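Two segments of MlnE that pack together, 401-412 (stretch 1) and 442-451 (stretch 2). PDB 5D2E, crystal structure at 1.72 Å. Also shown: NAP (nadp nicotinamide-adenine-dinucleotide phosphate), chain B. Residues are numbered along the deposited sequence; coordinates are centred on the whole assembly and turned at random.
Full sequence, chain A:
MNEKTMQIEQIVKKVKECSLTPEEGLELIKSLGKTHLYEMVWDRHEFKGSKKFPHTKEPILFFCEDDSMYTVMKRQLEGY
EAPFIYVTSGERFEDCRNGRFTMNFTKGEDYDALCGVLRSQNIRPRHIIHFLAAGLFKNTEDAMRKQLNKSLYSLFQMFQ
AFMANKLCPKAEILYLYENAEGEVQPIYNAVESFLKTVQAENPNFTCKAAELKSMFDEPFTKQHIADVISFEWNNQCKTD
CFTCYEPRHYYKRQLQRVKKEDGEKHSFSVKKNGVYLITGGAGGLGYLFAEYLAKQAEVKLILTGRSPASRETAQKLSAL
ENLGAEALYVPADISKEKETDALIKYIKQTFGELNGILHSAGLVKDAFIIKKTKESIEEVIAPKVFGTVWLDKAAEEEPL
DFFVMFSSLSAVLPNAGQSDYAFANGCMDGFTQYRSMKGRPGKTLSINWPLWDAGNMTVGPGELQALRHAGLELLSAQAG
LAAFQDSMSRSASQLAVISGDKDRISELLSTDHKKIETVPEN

Stretch 1 (401-412) DFFVMFSSLSAV
Stretch 2 (442-451) GKTLSINWPL

Strands 402-408 and 443-449 of MlnE run side by side in the same direction, their axes 36° apart, with Phe402 opposite Lys443 and the register unbroken to Ser408 opposite Trp449; together the stretches bury 806 Å². The parallel ladder uses the odd residues of both: Lys443 N to Asp401 O (3.0 Å), Phe403 N to Lys443 O (2.8 Å), Leu445 N to Phe403 O (3.1 Å), Met405 N to Leu445 O (2.8 Å), Ile447 N to Met405 O (2.9 Å), a weak Ser407 N to Ile447 O (2.8 Å), and Trp449 N to Ser407 O (3.2 Å). Leu409 N to Trp449 O (2.9 Å) closes it as stretch 1 leaves the strand for the 3-10 turn 409-411.

Trp449 (chi1 m, -67°; chi2 122°) covers the most surface. The end of its side chain comes nearer to stretch 1, and the indole sets its edge against the face of Phe406 (chi1 m, -78°; chi2 8°), planes at 89°, with NE1 3.4 Å from Phe406 CG. On the same sheet face, Val404 (t) packs its CG1 3.9 Å from CD1 of Ile447 (m, t), branched aliphatic chains filling a buried, apolar layer.

Asn448 (chi1 m, -61°; chi2 104°) is almost as covered, on the other face with Met405 and Ser407. Its amide meets the last residue of the strand: ND2 donates to Ser408 O (3.0 Å), the carbonyl that also accepts Ala411 N at 3.0 Å, tying the turn to stretch 2. Small Ser407 (t) fits beside it, its CB 3.2 Å from Ser446 OG. Met405 (m, t, m) extends along this face, CE 4.4 Å from Thr444 CG2.

Gly442 has phi 75°, favouring glycine; an ideal CB would lie 2.7 Å from Asp401 C, a clash. At the far end, NADP approaches both stretches, its C6N 3.2 Å from Ser407 O and C4N 3.0 Å from Pro450 O.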

# COMPACT_ATOMS: atom_id res chain seq x y z
N ASP A 401 17.35 -6.53 -13.82
CA ASP A 401 17.53 -7.67 -12.94
C ASP A 401 16.65 -7.57 -11.71
O ASP A 401 16.35 -8.60 -11.09
CB ASP A 401 18.99 -7.76 -12.51
CG ASP A 401 19.91 -8.16 -13.70
OD1 ASP A 401 19.52 -9.10 -14.41
OD2 ASP A 401 20.95 -7.54 -14.00
N PHE A 402 16.32 -6.34 -11.30
CA PHE A 402 15.49 -6.14 -10.10
C PHE A 402 14.78 -4.80 -10.12
O PHE A 402 15.21 -3.82 -10.83
CB PHE A 402 16.23 -6.37 -8.77
CG PHE A 402 17.39 -5.45 -8.56
CD1 PHE A 402 17.16 -4.14 -8.14
CD2 PHE A 402 18.69 -5.84 -8.89
CE1 PHE A 402 18.18 -3.26 -7.95
CE2 PHE A 402 19.74 -4.94 -8.72
CZ PHE A 402 19.49 -3.64 -8.27
N PHE A 403 13.60 -4.81 -9.51
CA PHE A 403 12.76 -3.60 -9.32
C PHE A 403 12.26 -3.78 -7.90
O PHE A 403 11.42 -4.65 -7.65
CB PHE A 403 11.61 -3.60 -10.35
CG PHE A 403 10.74 -2.34 -10.35
CD1 PHE A 403 9.77 -2.17 -9.40
CD2 PHE A 403 10.86 -1.39 -11.34
CE1 PHE A 403 8.96 -1.04 -9.42
CE2 PHE A 403 10.03 -0.27 -11.38
CZ PHE A 403 9.07 -0.10 -10.43
N VAL A 404 12.82 -3.01 -6.97
CA VAL A 404 12.58 -3.19 -5.55
C VAL A 404 11.97 -1.92 -4.98
O VAL A 404 12.51 -0.85 -5.15
CB VAL A 404 13.83 -3.56 -4.74
CG1 VAL A 404 13.48 -3.75 -3.26
CG2 VAL A 404 14.50 -4.84 -5.29
N MET A 405 10.80 -2.07 -4.38
CA MET A 405 10.08 -0.99 -3.75
C MET A 405 10.31 -1.01 -2.22
O MET A 405 10.12 -2.01 -1.52
CB MET A 405 8.62 -1.12 -4.12
CG MET A 405 8.38 -0.87 -5.62
SD MET A 405 6.77 -1.50 -6.13
CE MET A 405 7.27 -3.19 -6.24
N PHE A 406 10.71 0.16 -1.68
CA PHE A 406 10.90 0.34 -0.20
C PHE A 406 9.58 0.76 0.40
O PHE A 406 9.21 1.96 0.42
CB PHE A 406 12.02 1.36 0.07
CG PHE A 406 13.45 0.80 -0.11
CD1 PHE A 406 13.70 -0.47 -0.65
CD2 PHE A 406 14.54 1.53 0.27
CE1 PHE A 406 14.97 -1.00 -0.77
CE2 PHE A 406 15.83 1.00 0.14
CZ PHE A 406 16.05 -0.26 -0.36
N SER A 407 8.83 -0.24 0.82
CA SER A 407 7.53 -0.03 1.39
C SER A 407 7.69 0.07 2.92
O SER A 407 8.80 0.24 3.43
CB SER A 407 6.61 -1.18 0.92
OG SER A 407 5.27 -0.92 1.30
N SER A 408 6.59 -0.00 3.64
CA SER A 408 6.57 0.24 5.04
C SER A 408 5.66 -0.75 5.69
O SER A 408 4.61 -1.13 5.16
CB SER A 408 6.08 1.69 5.30
OG SER A 408 5.78 1.88 6.67
N LEU A 409 6.06 -1.18 6.87
CA LEU A 409 5.26 -1.94 7.74
C LEU A 409 3.95 -1.25 8.13
O LEU A 409 2.97 -1.95 8.45
CB LEU A 409 6.06 -2.36 8.97
CG LEU A 409 5.54 -3.44 9.89
CD1 LEU A 409 5.39 -4.76 9.15
CD2 LEU A 409 6.50 -3.56 11.07
N SER A 410 3.87 0.07 8.01
CA SER A 410 2.63 0.80 8.17
C SER A 410 1.50 0.34 7.20
O SER A 410 0.34 0.54 7.49
CB SER A 410 2.84 2.30 8.06
OG SER A 410 3.00 2.71 6.69
N ALA A 411 1.88 -0.30 6.07
CA ALA A 411 0.86 -0.82 5.12
C ALA A 411 0.07 -1.96 5.75
O ALA A 411 -1.10 -2.26 5.40
CB ALA A 411 1.52 -1.23 3.80
N VAL A 412 0.69 -2.61 6.71
CA VAL A 412 0.15 -3.78 7.34
C VAL A 412 -0.26 -3.58 8.79
O VAL A 412 -1.27 -4.14 9.22
CB VAL A 412 1.16 -4.98 7.23
CG1 VAL A 412 0.58 -6.15 7.97
CG2 VAL A 412 1.33 -5.39 5.77
N GLY A 442 13.23 -10.07 -14.52
CA GLY A 442 13.93 -9.91 -13.27
C GLY A 442 13.04 -10.05 -12.03
O GLY A 442 11.89 -10.45 -12.12
N LYS A 443 13.61 -9.70 -10.89
CA LYS A 443 12.98 -9.85 -9.61
C LYS A 443 12.16 -8.59 -9.30
O LYS A 443 12.63 -7.46 -9.57
CB LYS A 443 14.02 -10.12 -8.52
CG LYS A 443 13.37 -10.24 -7.14
CD LYS A 443 13.96 -11.28 -6.21
CE LYS A 443 13.00 -11.62 -5.08
NZ LYS A 443 11.86 -12.54 -5.33
N THR A 444 10.92 -8.81 -8.90
CA THR A 444 10.03 -7.75 -8.42
C THR A 444 9.84 -7.99 -6.92
O THR A 444 9.54 -9.10 -6.51
CB THR A 444 8.67 -7.82 -9.14
OG1 THR A 444 8.88 -7.37 -10.46
CG2 THR A 444 7.66 -6.90 -8.49
N LEU A 445 10.06 -6.95 -6.09
CA LEU A 445 9.91 -7.14 -4.67
C LEU A 445 9.51 -5.82 -4.01
O LEU A 445 10.04 -4.77 -4.37
CB LEU A 445 11.24 -7.58 -4.09
CG LEU A 445 11.34 -7.66 -2.58
CD1 LEU A 445 10.44 -8.71 -1.99
CD2 LEU A 445 12.76 -7.93 -2.13
N SER A 446 8.54 -5.90 -3.10
CA SER A 446 8.22 -4.83 -2.23
C SER A 446 8.59 -5.29 -0.85
O SER A 446 8.14 -6.35 -0.42
CB SER A 446 6.70 -4.51 -2.25
OG SER A 446 6.40 -3.32 -1.45
N ILE A 447 9.38 -4.46 -0.12
CA ILE A 447 9.77 -4.76 1.24
C ILE A 447 9.07 -3.84 2.24
O ILE A 447 9.24 -2.63 2.16
CB ILE A 447 11.29 -4.61 1.45
CG1 ILE A 447 12.05 -5.49 0.48
CG2 ILE A 447 11.64 -4.92 2.90
CD1 ILE A 447 13.56 -5.23 0.40
N ASN A 448 8.29 -4.41 3.16
CA ASN A 448 7.64 -3.59 4.16
C ASN A 448 8.65 -3.40 5.35
O ASN A 448 8.72 -4.24 6.30
CB ASN A 448 6.43 -4.25 4.68
CG ASN A 448 5.37 -4.51 3.59
OD1 ASN A 448 5.22 -5.63 3.16
ND2 ASN A 448 4.60 -3.49 3.24
N TRP A 449 9.42 -2.35 5.23
CA TRP A 449 10.39 -1.99 6.28
C TRP A 449 9.75 -1.42 7.56
O TRP A 449 8.82 -0.64 7.49
CB TRP A 449 11.29 -0.91 5.76
CG TRP A 449 12.20 -1.26 4.66
CD1 TRP A 449 12.24 -0.66 3.42
CD2 TRP A 449 13.24 -2.25 4.65
NE1 TRP A 449 13.21 -1.21 2.68
CE2 TRP A 449 13.86 -2.18 3.40
CE3 TRP A 449 13.73 -3.17 5.59
CZ2 TRP A 449 14.97 -2.98 3.05
CZ3 TRP A 449 14.89 -3.94 5.26
CH2 TRP A 449 15.44 -3.89 3.97
N PRO A 450 10.26 -1.83 8.72
CA PRO A 450 9.94 -1.16 9.95
C PRO A 450 10.84 0.09 10.10
O PRO A 450 11.58 0.45 9.17
CB PRO A 450 10.27 -2.22 10.98
CG PRO A 450 11.55 -2.76 10.42
CD PRO A 450 11.42 -2.69 8.91
N LEU A 451 10.74 0.76 11.26
CA LEU A 451 11.62 1.92 11.57
C LEU A 451 13.06 1.49 11.73
O LEU A 451 13.36 0.47 12.39
CB LEU A 451 11.21 2.63 12.86
CG LEU A 451 10.03 3.54 12.67
CD1 LEU A 451 9.55 4.00 14.05
CD2 LEU A 451 10.43 4.69 11.75
PA NAP B . 14.32 10.25 3.39
O1A NAP B . 15.77 10.40 3.91
O2A NAP B . 13.32 11.39 3.37
O5B NAP B . 14.55 9.84 1.85
C5B NAP B . 13.44 9.83 0.96
C4B NAP B . 13.94 10.60 -0.24
O4B NAP B . 12.86 10.64 -1.21
C3B NAP B . 14.31 12.08 0.04
O3B NAP B . 15.72 12.28 -0.11
C2B NAP B . 13.56 12.87 -1.05
O2B NAP B . 14.38 13.85 -1.62
C1B NAP B . 13.12 11.76 -2.03
N9A NAP B . 11.88 12.04 -2.75
C8A NAP B . 10.64 12.35 -2.21
N7A NAP B . 9.72 12.61 -3.21
C5A NAP B . 10.36 12.39 -4.38
C6A NAP B . 10.01 12.47 -5.78
N6A NAP B . 8.71 12.79 -6.09
N1A NAP B . 11.01 12.24 -6.74
C2A NAP B . 12.26 11.92 -6.35
N3A NAP B . 12.66 11.83 -5.05
C4A NAP B . 11.79 12.05 -4.07
O3 NAP B . 13.58 8.97 4.09
PN NAP B . 14.25 7.54 4.44
O1N NAP B . 14.22 7.31 5.95
O2N NAP B . 15.46 7.42 3.55
O5D NAP B . 13.23 6.43 3.87
C5D NAP B . 13.37 6.11 2.45
C4D NAP B . 12.27 5.17 1.95
O4D NAP B . 12.12 4.03 2.78
C3D NAP B . 10.92 5.91 1.99
O3D NAP B . 10.21 5.63 0.80
C2D NAP B . 10.22 5.38 3.23
O2D NAP B . 8.77 5.47 3.13
C1D NAP B . 10.79 3.95 3.39
N1N NAP B . 10.78 3.55 4.82
C2N NAP B . 11.68 4.08 5.72
C3N NAP B . 11.71 3.75 7.09
C7N NAP B . 12.75 4.35 8.08
O7N NAP B . 12.70 4.09 9.28
N7N NAP B . 13.75 5.15 7.68
C4N NAP B . 10.73 2.86 7.55
C5N NAP B . 9.79 2.35 6.64
C6N NAP B . 9.84 2.69 5.28
P2B NAP B . 13.82 15.21 -2.36
O1X NAP B . 12.98 16.00 -1.37
O2X NAP B . 15.10 15.95 -2.86
O3X NAP B . 12.97 14.72 -3.50